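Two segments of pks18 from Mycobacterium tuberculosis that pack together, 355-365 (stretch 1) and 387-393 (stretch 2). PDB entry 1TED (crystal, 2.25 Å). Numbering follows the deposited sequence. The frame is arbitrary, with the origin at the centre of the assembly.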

ATOM      1  N   VAL A 355     -21.404   2.033   6.222  1.00 28.31           N
ATOM      2  CA  VAL A 355     -22.615   1.744   5.473  1.00 26.55           C
ATOM      3  C   VAL A 355     -23.059   0.300   5.630  1.00 26.45           C
ATOM      4  O   VAL A 355     -24.236   0.023   5.859  1.00 27.16           O
ATOM      5  CB  VAL A 355     -22.406   2.057   3.984  1.00 25.40           C
ATOM      6  CG1 VAL A 355     -23.551   1.489   3.156  1.00 26.16           C
ATOM      7  CG2 VAL A 355     -22.322   3.559   3.801  1.00 25.52           C
ATOM      8  N   LEU A 356     -22.106  -0.614   5.505  1.00 26.85           N
ATOM      9  CA  LEU A 356     -22.358  -2.042   5.620  1.00 26.53           C
ATOM     10  C   LEU A 356     -22.879  -2.393   7.015  1.00 27.18           C
ATOM     11  O   LEU A 356     -23.807  -3.191   7.144  1.00 27.11           O
ATOM     12  CB  LEU A 356     -21.064  -2.804   5.279  1.00 28.25           C
ATOM     13  CG  LEU A 356     -21.001  -4.319   5.028  1.00 31.42           C
ATOM     14  CD1 LEU A 356     -21.062  -5.037   6.344  1.00 34.18           C
ATOM     15  CD2 LEU A 356     -22.131  -4.780   4.117  1.00 32.11           C
ATOM     16  N   GLU A 357     -22.310  -1.780   8.055  1.00 28.58           N
ATOM     17  CA  GLU A 357     -22.752  -2.048   9.428  1.00 30.45           C
ATOM     18  C   GLU A 357     -24.228  -1.709   9.672  1.00 30.64           C
ATOM     19  O   GLU A 357     -24.908  -2.406  10.411  1.00 30.24           O
ATOM     20  CB  GLU A 357     -21.881  -1.290  10.449  1.00 31.69           C
ATOM     21  CG  GLU A 357     -22.324  -1.486  11.918  1.00 30.93           C
ATOM     22  CD  GLU A 357     -21.367  -0.866  12.927  1.00 32.33           C
ATOM     23  OE1 GLU A 357     -21.206   0.371  12.937  1.00 32.61           O
ATOM     24  OE2 GLU A 357     -20.762  -1.619  13.715  1.00 33.96           O
ATOM     25  N   THR A 358     -24.714  -0.631   9.068  1.00 30.72           N
ATOM     26  CA  THR A 358     -26.113  -0.236   9.232  1.00 30.82           C
ATOM     27  C   THR A 358     -27.025  -1.286   8.606  1.00 33.42           C
ATOM     28  O   THR A 358     -28.063  -1.635   9.169  1.00 34.33           O
ATOM     29  CB  THR A 358     -26.397   1.127   8.552  1.00 29.37           C
ATOM     30  OG1 THR A 358     -25.694   2.164   9.249  1.00 28.24           O
ATOM     31  CG2 THR A 358     -27.896   1.434   8.557  1.00 28.98           C
ATOM     32  N   MET A 359     -26.627  -1.787   7.439  1.00 34.02           N
ATOM     33  CA  MET A 359     -27.404  -2.793   6.723  1.00 33.70           C
ATOM     34  C   MET A 359     -27.413  -4.098   7.501  1.00 34.59           C
ATOM     35  O   MET A 359     -28.377  -4.866   7.443  1.00 33.31           O
ATOM     36  CB  MET A 359     -26.821  -3.017   5.322  1.00 32.32           C
ATOM     37  CG  MET A 359     -26.844  -1.762   4.441  1.00 31.00           C
ATOM     38  SD  MET A 359     -26.018  -2.004   2.850  1.00 29.56           S
ATOM     39  CE  MET A 359     -26.748  -0.670   1.847  1.00 30.30           C
ATOM     40  N   VAL A 360     -26.332  -4.343   8.233  1.00 37.04           N
ATOM     41  CA  VAL A 360     -26.220  -5.545   9.043  1.00 38.80           C
ATOM     42  C   VAL A 360     -27.163  -5.438  10.242  1.00 39.55           C
ATOM     43  O   VAL A 360     -27.957  -6.345  10.508  1.00 38.35           O
ATOM     44  CB  VAL A 360     -24.769  -5.737   9.537  1.00 40.07           C
ATOM     45  CG1 VAL A 360     -24.691  -6.898  10.523  1.00 40.21           C
ATOM     46  CG2 VAL A 360     -23.854  -5.990   8.345  1.00 39.90           C
ATOM     47  N   GLN A 361     -27.086  -4.311  10.943  1.00 41.45           N
ATOM     48  CA  GLN A 361     -27.913  -4.066  12.120  1.00 44.39           C
ATOM     49  C   GLN A 361     -29.417  -4.003  11.860  1.00 44.93           C
ATOM     50  O   GLN A 361     -30.205  -4.251  12.766  1.00 45.48           O
ATOM     51  CB  GLN A 361     -27.465  -2.784  12.812  1.00 45.81           C
ATOM     52  CG  GLN A 361     -26.051  -2.838  13.337  1.00 49.33           C
ATOM     53  CD  GLN A 361     -25.637  -1.550  14.029  1.00 52.93           C
ATOM     54  OE1 GLN A 361     -25.707  -0.461  13.443  1.00 53.90           O
ATOM     55  NE2 GLN A 361     -25.201  -1.667  15.279  1.00 52.59           N
ATOM     56  N   GLN A 362     -29.827  -3.655  10.643  1.00 46.65           N
ATOM     57  CA  GLN A 362     -31.259  -3.615  10.342  1.00 48.26           C
ATOM     58  C   GLN A 362     -31.615  -4.116   8.946  1.00 46.90           C
ATOM     59  O   GLN A 362     -31.220  -3.534   7.936  1.00 45.61           O
ATOM     60  CB  GLN A 362     -31.836  -2.210  10.548  1.00 50.44           C
ATOM     61  CG  GLN A 362     -31.251  -1.139   9.659  1.00 55.59           C
ATOM     62  CD  GLN A 362     -32.042   0.158   9.728  1.00 58.26           C
ATOM     63  OE1 GLN A 362     -32.363   0.648  10.817  1.00 60.30           O
ATOM     64  NE2 GLN A 362     -32.357   0.724   8.563  1.00 58.17           N
ATOM     65  N   ALA A 363     -32.375  -5.206   8.914  1.00 45.60           N
ATOM     66  CA  ALA A 363     -32.817  -5.825   7.672  1.00 45.00           C
ATOM     67  C   ALA A 363     -33.691  -4.863   6.870  1.00 43.89           C
ATOM     68  O   ALA A 363     -34.511  -4.143   7.437  1.00 43.44           O
ATOM     69  CB  ALA A 363     -33.593  -7.103   7.982  1.00 44.61           C
ATOM     70  N   GLU A 364     -33.511  -4.859   5.551  1.00 43.24           N
ATOM     71  CA  GLU A 364     -34.274  -3.981   4.665  1.00 41.36           C
ATOM     72  C   GLU A 364     -35.531  -4.676   4.155  1.00 41.42           C
ATOM     73  O   GLU A 364     -36.387  -4.057   3.526  1.00 42.31           O
ATOM     74  CB  GLU A 364     -33.409  -3.558   3.474  1.00 39.47           C
ATOM     75  CG  GLU A 364     -33.200  -4.640   2.408  1.00 37.82           C
ATOM     76  CD  GLU A 364     -32.627  -5.944   2.953  1.00 36.88           C
ATOM     77  OE1 GLU A 364     -31.708  -5.896   3.798  1.00 36.01           O
ATOM     78  OE2 GLU A 364     -33.084  -7.022   2.517  1.00 36.12           O
ATOM     79  N   SER A 365     -35.627  -5.971   4.426  1.00 41.82           N
ATOM     80  CA  SER A 365     -36.770  -6.762   4.002  1.00 42.30           C
ATOM     81  C   SER A 365     -36.853  -7.991   4.893  1.00 43.50           C
ATOM     82  O   SER A 365     -36.020  -8.177   5.779  1.00 42.73           O
ATOM     83  CB  SER A 365     -36.614  -7.190   2.543  1.00 41.40           C
ATOM     84  OG  SER A 365     -35.539  -8.098   2.399  1.00 40.49           O
ATOM     85  N   LEU A 387     -19.996  -7.844  -4.679  1.00 24.89           N
ATOM     86  CA  LEU A 387     -21.352  -8.374  -4.600  1.00 24.49           C
ATOM     87  C   LEU A 387     -21.309  -9.109  -3.260  1.00 24.80           C
ATOM     88  O   LEU A 387     -20.321  -9.782  -2.971  1.00 26.52           O
ATOM     89  CB  LEU A 387     -21.643  -9.382  -5.726  1.00 22.80           C
ATOM     90  CG  LEU A 387     -22.967 -10.165  -5.581  1.00 21.99           C
ATOM     91  CD1 LEU A 387     -24.156  -9.216  -5.701  1.00 20.92           C
ATOM     92  CD2 LEU A 387     -23.071 -11.241  -6.650  1.00 17.95           C
ATOM     93  N   PHE A 388     -22.347  -8.986  -2.441  1.00 24.01           N
ATOM     94  CA  PHE A 388     -22.326  -9.654  -1.149  1.00 26.38           C
ATOM     95  C   PHE A 388     -23.684 -10.122  -0.648  1.00 27.07           C
ATOM     96  O   PHE A 388     -24.727  -9.695  -1.142  1.00 29.77           O
ATOM     97  CB  PHE A 388     -21.675  -8.731  -0.107  1.00 26.03           C
ATOM     98  CG  PHE A 388     -22.474  -7.493   0.198  1.00 26.38           C
ATOM     99  CD1 PHE A 388     -23.510  -7.525   1.130  1.00 26.69           C
ATOM    100  CD2 PHE A 388     -22.202  -6.294  -0.459  1.00 25.70           C
ATOM    101  CE1 PHE A 388     -24.266  -6.376   1.406  1.00 27.00           C
ATOM    102  CE2 PHE A 388     -22.951  -5.142  -0.190  1.00 26.28           C
ATOM    103  CZ  PHE A 388     -23.983  -5.185   0.744  1.00 25.65           C
ATOM    104  N   ASP A 389     -23.647 -11.011   0.338  1.00 27.42           N
ATOM    105  CA  ASP A 389     -24.842 -11.567   0.970  1.00 29.92           C
ATOM    106  C   ASP A 389     -24.799 -11.364   2.493  1.00 31.06           C
ATOM    107  O   ASP A 389     -23.785 -11.642   3.131  1.00 32.47           O
ATOM    108  CB  ASP A 389     -24.945 -13.073   0.690  1.00 29.89           C
ATOM    109  CG  ASP A 389     -25.716 -13.390  -0.577  1.00 31.29           C
ATOM    110  OD1 ASP A 389     -26.109 -12.452  -1.306  1.00 32.35           O
ATOM    111  OD2 ASP A 389     -25.931 -14.591  -0.843  1.00 31.74           O
ATOM    112  N   ILE A 390     -25.886 -10.858   3.066  1.00 30.81           N
ATOM    113  CA  ILE A 390     -25.972 -10.691   4.513  1.00 31.46           C
ATOM    114  C   ILE A 390     -26.982 -11.735   4.997  1.00 32.09           C
ATOM    115  O   ILE A 390     -28.149 -11.738   4.582  1.00 31.33           O
ATOM    116  CB  ILE A 390     -26.481  -9.289   4.935  1.00 33.46           C
ATOM    117  CG1 ILE A 390     -25.500  -8.197   4.494  1.00 33.86           C
ATOM    118  CG2 ILE A 390     -26.625  -9.233   6.462  1.00 33.14           C
ATOM    119  CD1 ILE A 390     -25.996  -6.787   4.802  1.00 32.88           C
ATOM    120  N   ILE A 391     -26.539 -12.631   5.867  1.00 31.14           N
ATOM    121  CA  ILE A 391     -27.431 -13.654   6.370  1.00 32.97           C
ATOM    122  C   ILE A 391     -28.342 -13.099   7.464  1.00 34.70           C
ATOM    123  O   ILE A 391     -27.876 -12.557   8.474  1.00 35.15           O
ATOM    124  CB  ILE A 391     -26.634 -14.867   6.888  1.00 32.55           C
ATOM    125  CG1 ILE A 391     -25.756 -15.406   5.753  1.00 33.02           C
ATOM    126  CG2 ILE A 391     -27.586 -15.937   7.402  1.00 33.06           C
ATOM    127  CD1 ILE A 391     -25.178 -16.753   5.999  1.00 37.39           C
ATOM    128  N   ARG A 392     -29.647 -13.209   7.239  1.00 34.18           N
ATOM    129  CA  ARG A 392     -30.619 -12.717   8.204  1.00 35.79           C
ATOM    130  C   ARG A 392     -31.010 -13.847   9.147  1.00 36.39           C
ATOM    131  O   ARG A 392     -31.158 -13.632  10.348  1.00 37.71           O
ATOM    132  CB  ARG A 392     -31.848 -12.167   7.480  1.00 33.90           C
ATOM    133  CG  ARG A 392     -31.516 -11.096   6.451  1.00 31.92           C
ATOM    134  CD  ARG A 392     -30.719  -9.947   7.058  1.00 30.25           C
ATOM    135  NE  ARG A 392     -30.563  -8.848   6.104  1.00 29.94           N
ATOM    136  CZ  ARG A 392     -30.005  -7.674   6.386  1.00 28.83           C
ATOM    137  NH1 ARG A 392     -29.532  -7.428   7.604  1.00 26.10           N
ATOM    138  NH2 ARG A 392     -29.941  -6.737   5.452  1.00 27.11           N
ATOM    139  N   ARG A 393     -31.170 -15.047   8.591  1.00 37.01           N
ATOM    140  CA  ARG A 393     -31.511 -16.232   9.367  1.00 39.11           C
ATOM    141  C   ARG A 393     -31.168 -17.509   8.597  1.00 40.56           C
ATOM    142  O   ARG A 393     -31.064 -17.422   7.354  1.00 41.26           O
ATOM    143  CB  ARG A 393     -32.999 -16.226   9.740  1.00 39.55           C
ATOM    144  CG  ARG A 393     -33.943 -16.039   8.585  1.00 37.55           C
ATOM    145  CD  ARG A 393     -35.392 -16.189   9.038  1.00 39.52           C
ATOM    146  NE  ARG A 393     -36.263 -16.438   7.893  1.00 39.09           N
ATOM    147  CZ  ARG A 393     -36.713 -15.497   7.073  1.00 37.35           C
ATOM    148  NH1 ARG A 393     -36.392 -14.226   7.274  1.00 34.08           N
ATOM    149  NH2 ARG A 393     -37.452 -15.838   6.029  1.00 36.34           N
ATOM    150  OXT ARG A 393     -31.009 -18.579   9.238  1.00 41.58           O
TER

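The last two turns of a helix, residues 355 to 361, lie over a strand, residues 387 to 390, with N-to-C directions 33° apart and axes that approach to 10.2 Å. The contact buries 340 Å² in total and divides into an apolar part, where helix meets strand, and a polar part, where the chain beyond the strand reaches the end of the helix and the loop after it.

Arg 392 dominates the polar part, with 97 Å² of its surface covered by the other stretch. Its CA-to-CB bond points toward stretch 1, and after two m rotamers its chain runs on with chi3 and chi4 near 180°, carrying the guanidinium to the helix end. There the carbonyl oxygen of Met 359 accepts two hydrogen bonds: one from Arg 392 NH1 to Met 359 O at 2.8 Å, with an N-H...O angle of 157°, and a longer one from Arg 392 NH2 to Met 359 O at 3.1 Å and 137°. This forked arrangement is consistent with the oxygen's position at the edge of the guanidinium, near its plane, where the N-H groups point. The acceptor is available because the helix is ending. Thr 358 O still receives the amide of Gln 362, with Gln 362 N to Thr 358 O at 3.1 Å, but Gln 362 itself leaves helical geometry (phi/psi -142/116), and no backbone amide within the stretch bonds to Met 359 O.

The positive charge is answered by Glu 364. Glu 364 OE1 lies 2.6 Å from Arg 392 NH2, forming a salt bridge whose hydrogen bond is weak, since the angle at the proton is just 122°. Short separation thus supports the charge pairing more strongly than it supports a directional bond. The other carboxylate oxygen is also satisfied: Ser 365 OG donates to Glu 364 OE2 at 2.7 Å, and OE2 has a further partner elsewhere in the structure, as do Arg 392 NE and NH2. Ala 363 covers one face of the guanidinium, with Ala 363 CA 3.6 Å from Arg 392 CZ; its small side chain also stays close, Ala 363 CB being 4.0 Å from the same CZ.

The apolar part needs no donors or acceptors. Phe 388 and Ile 390, alternate residues of the strand, both direct CA-to-CB toward the helix. Leu 356 starts sideways, but its end comes nearer: Leu 356 CD2 sits 4.1 Å from the centroid of the Phe 388 ring, 25° off the normal, a CH-pi contact over the face. Met 359 instead meets the ring at its edge, with Met 359 SD 4.3 Å from Phe 388 CZ. The extended m,t rotamer of Ile 390 brings its CD1 to 3.9 Å from Met 359 CB and 4.2 Å from Val 360 CG2. Leu 356, Met 359, Phe 388 and Ile 390 are all buried, which suits side chains with no polar groups needing hydrogen-bond partners.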